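Local atomic coordinates of translation initiation factor eIF2B subunit gamma (Schizosaccharomyces pombe, PDB entry 5B04), a protein that forms part of the eIF2B complex, which catalyses the exchange of GDP for GTP on the gamma subunit of initiation factor eIF2. Residues Lys162-Asp166 with Lys315-Ile319; Leu171-Val177 with Asn236-Ile242. The protein carries 3 engineered substitutions. All blocks are in the same frame, centred on the assembly; numbering follows the deposited sequence.

Contact 1: Lys162-Asp166 with Lys315-Ile319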
loop_
_atom_site.group_PDB
_atom_site.type_symbol
_atom_site.label_atom_id
_atom_site.label_comp_id
_atom_site.label_asym_id
_atom_site.label_seq_id
_atom_site.Cartn_x
_atom_site.Cartn_y
_atom_site.Cartn_z
ATOM N N LYS E 162 -21.019 43.378 -1.841
ATOM C CA LYS E 162 -22.316 42.932 -1.344
ATOM C C LYS E 162 -23.393 43.079 -2.412
ATOM O O LYS E 162 -24.222 42.189 -2.594
ATOM C CB LYS E 162 -22.705 43.715 -0.088
ATOM C CG LYS E 162 -24.098 43.407 0.442
ATOM C CD LYS E 162 -24.039 42.610 1.734
ATOM C CE LYS E 162 -25.403 42.537 2.404
ATOM N NZ LYS E 162 -26.416 41.865 1.545
ATOM N N PHE E 163 -23.374 44.202 -3.121
ATOM C CA PHE E 163 -24.355 44.451 -4.171
ATOM C C PHE E 163 -24.087 43.563 -5.381
ATOM O O PHE E 163 -25.018 43.093 -6.036
ATOM C CB PHE E 163 -24.347 45.923 -4.585
ATOM C CG PHE E 163 -25.421 46.279 -5.574
ATOM C CD1 PHE E 163 -26.711 46.547 -5.148
ATOM C CD2 PHE E 163 -25.140 46.346 -6.928
ATOM C CE1 PHE E 163 -27.702 46.874 -6.055
ATOM C CE2 PHE E 163 -26.127 46.672 -7.841
ATOM C CZ PHE E 163 -27.409 46.937 -7.402
ATOM N N ARG E 164 -22.811 43.340 -5.674
ATOM C CA ARG E 164 -22.418 42.479 -6.783
ATOM C C ARG E 164 -22.839 41.035 -6.537
ATOM O O ARG E 164 -23.430 40.391 -7.403
ATOM C CB ARG E 164 -20.905 42.548 -7.005
ATOM C CG ARG E 164 -20.404 43.867 -7.569
ATOM C CD ARG E 164 -18.921 44.051 -7.281
ATOM N NE ARG E 164 -18.364 45.222 -7.953
ATOM C CZ ARG E 164 -17.203 45.784 -7.632
ATOM N NH1 ARG E 164 -16.477 45.290 -6.639
ATOM N NH2 ARG E 164 -16.771 46.846 -8.298
ATOM N N LEU E 165 -22.538 40.537 -5.342
ATOM C CA LEU E 165 -22.754 39.133 -5.009
ATOM C C LEU E 165 -24.227 38.783 -4.812
ATOM O O LEU E 165 -24.680 37.721 -5.237
ATOM C CB LEU E 165 -21.965 38.768 -3.750
ATOM C CG LEU E 165 -22.008 37.303 -3.316
ATOM C CD1 LEU E 165 -21.488 36.404 -4.426
ATOM C CD2 LEU E 165 -21.206 37.102 -2.038
ATOM N N ASP E 166 -24.972 39.673 -4.166
ATOM C CA ASP E 166 -26.371 39.406 -3.850
ATOM C C ASP E 166 -27.293 39.735 -5.021
ATOM O O ASP E 166 -28.416 39.234 -5.094
ATOM C CB ASP E 166 -26.802 40.199 -2.615
ATOM C CG ASP E 166 -25.894 39.960 -1.423
ATOM O OD1 ASP E 166 -25.160 38.950 -1.426
ATOM O OD2 ASP E 166 -25.914 40.785 -0.486
ATOM N N LYS E 315 -34.234 43.570 -1.532
ATOM C CA LYS E 315 -33.415 44.632 -0.962
ATOM C C LYS E 315 -32.718 44.204 0.312
ATOM O O LYS E 315 -33.325 43.606 1.201
ATOM C CB LYS E 315 -34.257 45.865 -0.697
ATOM C CG LYS E 315 -34.429 46.695 -1.926
ATOM C CD LYS E 315 -35.632 47.551 -1.796
ATOM C CE LYS E 315 -35.487 48.497 -0.641
ATOM N NZ LYS E 315 -35.865 49.829 -1.131
ATOM N N ASP E 316 -31.433 44.522 0.392
ATOM C CA ASP E 316 -30.608 44.090 1.506
ATOM C C ASP E 316 -30.086 45.268 2.310
ATOM O O ASP E 316 -29.828 46.344 1.769
ATOM C CB ASP E 316 -29.436 43.247 1.001
ATOM C CG ASP E 316 -29.876 41.906 0.450
ATOM O OD1 ASP E 316 -31.017 41.807 -0.047
ATOM O OD2 ASP E 316 -29.078 40.948 0.512
ATOM N N GLY E 317 -29.938 45.054 3.611
ATOM C CA GLY E 317 -29.319 46.031 4.477
ATOM C C GLY E 317 -27.955 45.532 4.903
ATOM O O GLY E 317 -27.722 44.325 4.973
ATOM N N ILE E 318 -27.044 46.458 5.169
ATOM C CA ILE E 318 -25.733 46.100 5.687
ATOM C C ILE E 318 -25.374 47.026 6.842
ATOM O O ILE E 318 -25.463 48.249 6.731
ATOM C CB ILE E 318 -24.648 46.155 4.589
ATOM C CG1 ILE E 318 -23.255 45.972 5.196
ATOM C CG2 ILE E 318 -24.731 47.450 3.805
ATOM C CD1 ILE E 318 -22.135 46.039 4.180
ATOM N N ILE E 319 -24.909 46.456 7.937
ATOM C CA ILE E 319 -24.625 47.213 9.123
ATOM C C ILE E 319 -23.161 47.141 9.438
ATOM O O ILE E 319 -22.595 46.086 9.459
ATOM C CB ILE E 319 -25.400 46.633 10.292
ATOM C CG1 ILE E 319 -26.881 46.820 10.056
ATOM C CG2 ILE E 319 -25.031 47.328 11.579
ATOM C CD1 ILE E 319 -27.625 45.542 9.807
#

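Contact 2: Leu171-Val177 with Asn236-Ile242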
loop_
_atom_site.group_PDB
_atom_site.type_symbol
_atom_site.label_atom_id
_atom_site.label_comp_id
_atom_site.label_asym_id
_atom_site.label_seq_id
_atom_site.Cartn_x
_atom_site.Cartn_y
_atom_site.Cartn_z
ATOM N N LEU E 171 -29.362 48.126 -2.300
ATOM C CA LEU E 171 -28.639 47.840 -1.068
ATOM C C LEU E 171 -28.467 49.114 -0.252
ATOM O O LEU E 171 -27.899 50.097 -0.730
ATOM C CB LEU E 171 -27.276 47.217 -1.369
ATOM C CG LEU E 171 -26.341 47.046 -0.169
ATOM C CD1 LEU E 171 -26.831 45.942 0.754
ATOM C CD2 LEU E 171 -24.926 46.773 -0.633
ATOM N N ALA E 172 -28.961 49.094 0.981
ATOM C CA ALA E 172 -28.875 50.258 1.854
ATOM C C ALA E 172 -27.996 49.977 3.065
ATOM O O ALA E 172 -28.111 48.930 3.699
ATOM C CB ALA E 172 -30.259 50.687 2.297
ATOM N N VAL E 173 -27.119 50.924 3.381
ATOM C CA VAL E 173 -26.220 50.778 4.516
ATOM C C VAL E 173 -26.824 51.383 5.778
ATOM O O VAL E 173 -27.350 52.495 5.757
ATOM C CB VAL E 173 -24.855 51.438 4.238
ATOM C CG1 VAL E 173 -23.917 51.245 5.419
ATOM C CG2 VAL E 173 -24.242 50.868 2.970
ATOM N N TYR E 174 -26.754 50.634 6.874
ATOM C CA TYR E 174 -27.190 51.129 8.173
ATOM C C TYR E 174 -26.037 51.043 9.166
ATOM O O TYR E 174 -25.002 50.447 8.870
ATOM C CB TYR E 174 -28.402 50.344 8.671
ATOM C CG TYR E 174 -29.645 50.570 7.840
ATOM C CD1 TYR E 174 -29.904 49.794 6.717
ATOM C CD2 TYR E 174 -30.554 51.564 8.173
ATOM C CE1 TYR E 174 -31.037 49.999 5.953
ATOM C CE2 TYR E 174 -31.688 51.778 7.415
ATOM C CZ TYR E 174 -31.926 50.993 6.307
ATOM O OH TYR E 174 -33.056 51.202 5.550
ATOM N N SER E 175 -26.217 51.638 10.340
ATOM C CA SER E 175 -25.126 51.745 11.302
ATOM C C SER E 175 -25.615 52.124 12.696
ATOM O O SER E 175 -26.697 52.693 12.843
ATOM C CB SER E 175 -24.109 52.777 10.814
ATOM O OG SER E 175 -24.715 54.046 10.648
ATOM N N PRO E 176 -24.818 51.803 13.731
ATOM C CA PRO E 176 -25.133 52.243 15.094
ATOM C C PRO E 176 -25.194 53.763 15.193
ATOM O O PRO E 176 -24.306 54.444 14.679
ATOM C CB PRO E 176 -23.969 51.690 15.922
ATOM C CG PRO E 176 -23.449 50.544 15.128
ATOM C CD PRO E 176 -23.629 50.933 13.694
ATOM N N VAL E 177 -26.233 54.285 15.837
ATOM C CA VAL E 177 -26.389 55.726 15.986
ATOM C C VAL E 177 -25.301 56.290 16.895
ATOM O O VAL E 177 -24.813 55.601 17.792
ATOM C CB VAL E 177 -27.773 56.093 16.562
ATOM C CG1 VAL E 177 -28.115 57.542 16.247
ATOM C CG2 VAL E 177 -28.841 55.175 16.000
ATOM N N ASN E 236 -31.681 50.752 16.881
ATOM C CA ASN E 236 -30.304 51.115 17.183
ATOM C C ASN E 236 -29.584 51.575 15.927
ATOM O O ASN E 236 -28.441 52.027 15.975
ATOM C CB ASN E 236 -29.563 49.930 17.803
ATOM C CG ASN E 236 -28.244 50.330 18.435
ATOM O OD1 ASN E 236 -28.037 51.488 18.796
ATOM N ND2 ASN E 236 -27.332 49.372 18.549
ATOM N N LEU E 237 -30.271 51.451 14.798
ATOM C CA LEU E 237 -29.672 51.739 13.508
ATOM C C LEU E 237 -30.207 53.027 12.902
ATOM O O LEU E 237 -31.386 53.350 13.036
ATOM C CB LEU E 237 -29.911 50.573 12.552
ATOM C CG LEU E 237 -29.351 49.244 13.056
ATOM C CD1 LEU E 237 -29.654 48.127 12.075
ATOM C CD2 LEU E 237 -27.854 49.357 13.311
ATOM N N SER E 238 -29.318 53.761 12.243
ATOM C CA SER E 238 -29.692 54.953 11.498
ATOM C C SER E 238 -29.167 54.833 10.074
ATOM O O SER E 238 -28.145 54.187 9.837
ATOM C CB SER E 238 -29.148 56.214 12.170
ATOM O OG SER E 238 -27.733 56.180 12.246
ATOM N N ASP E 239 -29.866 55.445 9.126
ATOM C CA ASP E 239 -29.466 55.360 7.729
ATOM C C ASP E 239 -28.213 56.186 7.463
ATOM O O ASP E 239 -28.151 57.366 7.802
ATOM C CB ASP E 239 -30.603 55.819 6.814
ATOM C CG ASP E 239 -30.221 55.774 5.349
ATOM O OD1 ASP E 239 -29.513 54.826 4.945
ATOM O OD2 ASP E 239 -30.625 56.689 4.600
ATOM N N ALA E 240 -27.216 55.554 6.852
ATOM C CA ALA E 240 -25.978 56.237 6.497
ATOM C C ALA E 240 -26.111 56.904 5.133
ATOM O O ALA E 240 -25.141 57.435 4.591
ATOM C CB ALA E 240 -24.814 55.261 6.503
ATOM N N HIS E 241 -27.329 56.869 4.597
ATOM C CA HIS E 241 -27.654 57.379 3.265
ATOM C C HIS E 241 -26.682 56.891 2.197
ATOM O O HIS E 241 -26.385 57.607 1.240
ATOM C CB HIS E 241 -27.704 58.906 3.260
ATOM C CG HIS E 241 -28.587 59.480 2.196
ATOM N ND1 HIS E 241 -28.130 59.779 0.930
ATOM C CD2 HIS E 241 -29.899 59.814 2.212
ATOM C CE1 HIS E 241 -29.124 60.271 0.212
ATOM N NE2 HIS E 241 -30.208 60.302 0.966
ATOM N N ILE E 242 -26.180 55.674 2.372
ATOM C CA ILE E 242 -25.423 55.011 1.325
ATOM C C ILE E 242 -26.349 54.049 0.606
ATOM O O ILE E 242 -26.879 53.118 1.210
ATOM C CB ILE E 242 -24.221 54.229 1.863
ATOM C CG1 ILE E 242 -23.434 55.049 2.880
ATOM C CG2 ILE E 242 -23.325 53.775 0.716
ATOM C CD1 ILE E 242 -22.412 54.219 3.613
#

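Contact 1: Lys162-Asp166 with Lys315-Ile319
Lys162 reaches across from the helix to Asp316 on the strand, and its NZ forms a salt bridge with OD2 of Asp316 at 3.0 Å. NZ is the hub of a salt-bridge network of Lys162, Asp166 and Asp316 that ties helix 156-166 to the mixed sheet of the nucleotidyl-transferase-like domain. Asp166, one helical turn after Lys162, offers its own OD2 to the same ammonium group; this second bridge is modelled so short that its exact length is doubtful. The two carboxylates lie with their planes 37° apart, and OD2 of Asp166 approaches OD2 of Asp316 to 3.3 Å. The shared lysine charge probably offsets these two nearby carboxylates. The lysine chain leaves the helix with CG anti to the backbone N (chi1 175°), then bends at chi2 and again at chi4, a last turn that brings NZ to the carboxylates. Just short of the ammonium, CE rests 4.3 Å from CB of Ile318. Further out, Ser203 OG hydrogen-bonds Lys162 NZ and, weakly, Asp316 OD2, while the backbone of Asp316 is fixed by bonds to Ala170 and Ala172. Arg164 and Leu165 pack against the neighbouring delta subunit. Within the helix, Asp166 N donates to Lys162 O at 3.1 Å.

Contact 2: Leu171-Val177 with Asn236-Ile242
Ser175 O accepts the 2.9 Å bond from Ser238 N, supplemented by a CA-H...O contact from Leu237 CA at 3.2 Å. The antiparallel pairing continues on one flank as Val177 N bonds to Asn236 O, and on the other as Ala240 N bonds to Val173 O. The return bond from Ser175 N to Ser238 O is weak. Beyond Tyr174 and Asp239, a non-hydrogen-bonded pair, the regular register breaks at a bulge: His241 adopts a left-handed backbone conformation, and Val173 N bonds to Ile242 O (3.1 Å, N-H...O angle 164°) instead of to the carbonyl of Ala240. The bulge brings the side chain of Ile242 onto Val173, whose CG2 meets CB of Ile242 at 3.5 Å. With CG1 of Ile242 anti to its carbonyl carbon (chi1 -46°) and the chain extended at chi2, CD1 comes within 3.8 Å of CG1 of Val173. Cutting Ile242 back to an alanine would probably strip Val173 of most of its aliphatic cover and open a gap towards Leu146 and Val152. Where the first strand gives way to loop, CG2 of Val177 lies 4.0 Å from CB of Ser238. On the face that Ser175 and Ser238 share, Ser175 OG bonds Asn324 O and Ser238 OG bonds Asn325 OD1. Main-chain bonds thus carry the polar pairing, apolar side chains fill in around the bulge, and the serine hydroxyls link this face to Asn324 and Asn325.

Strand 170-176 joins the two contacts: it follows helix 156-166 of contact 1 in the chain and lies in the sheet between strand 315-319, to which it runs parallel, and strand 230-245, its antiparallel partner in contact 2. The contact centres are 13 Å apart, yet their residues meet directly. Probable hydrogen bonds run from Tyr174 N to Ile318 O at 2.7 Å and from Ala172 N to Asp316 O at 3.0 Å. CG2 of Val173 also packs on CG2 of Ile318 at 3.6 Å, continuing the apolar layer from Ile242 beneath the helix, where Leu171 touches both Lys162 and Phe163. Contact 1 is thus the charged attachment of that helix, contact 2 the buried sheet beside it.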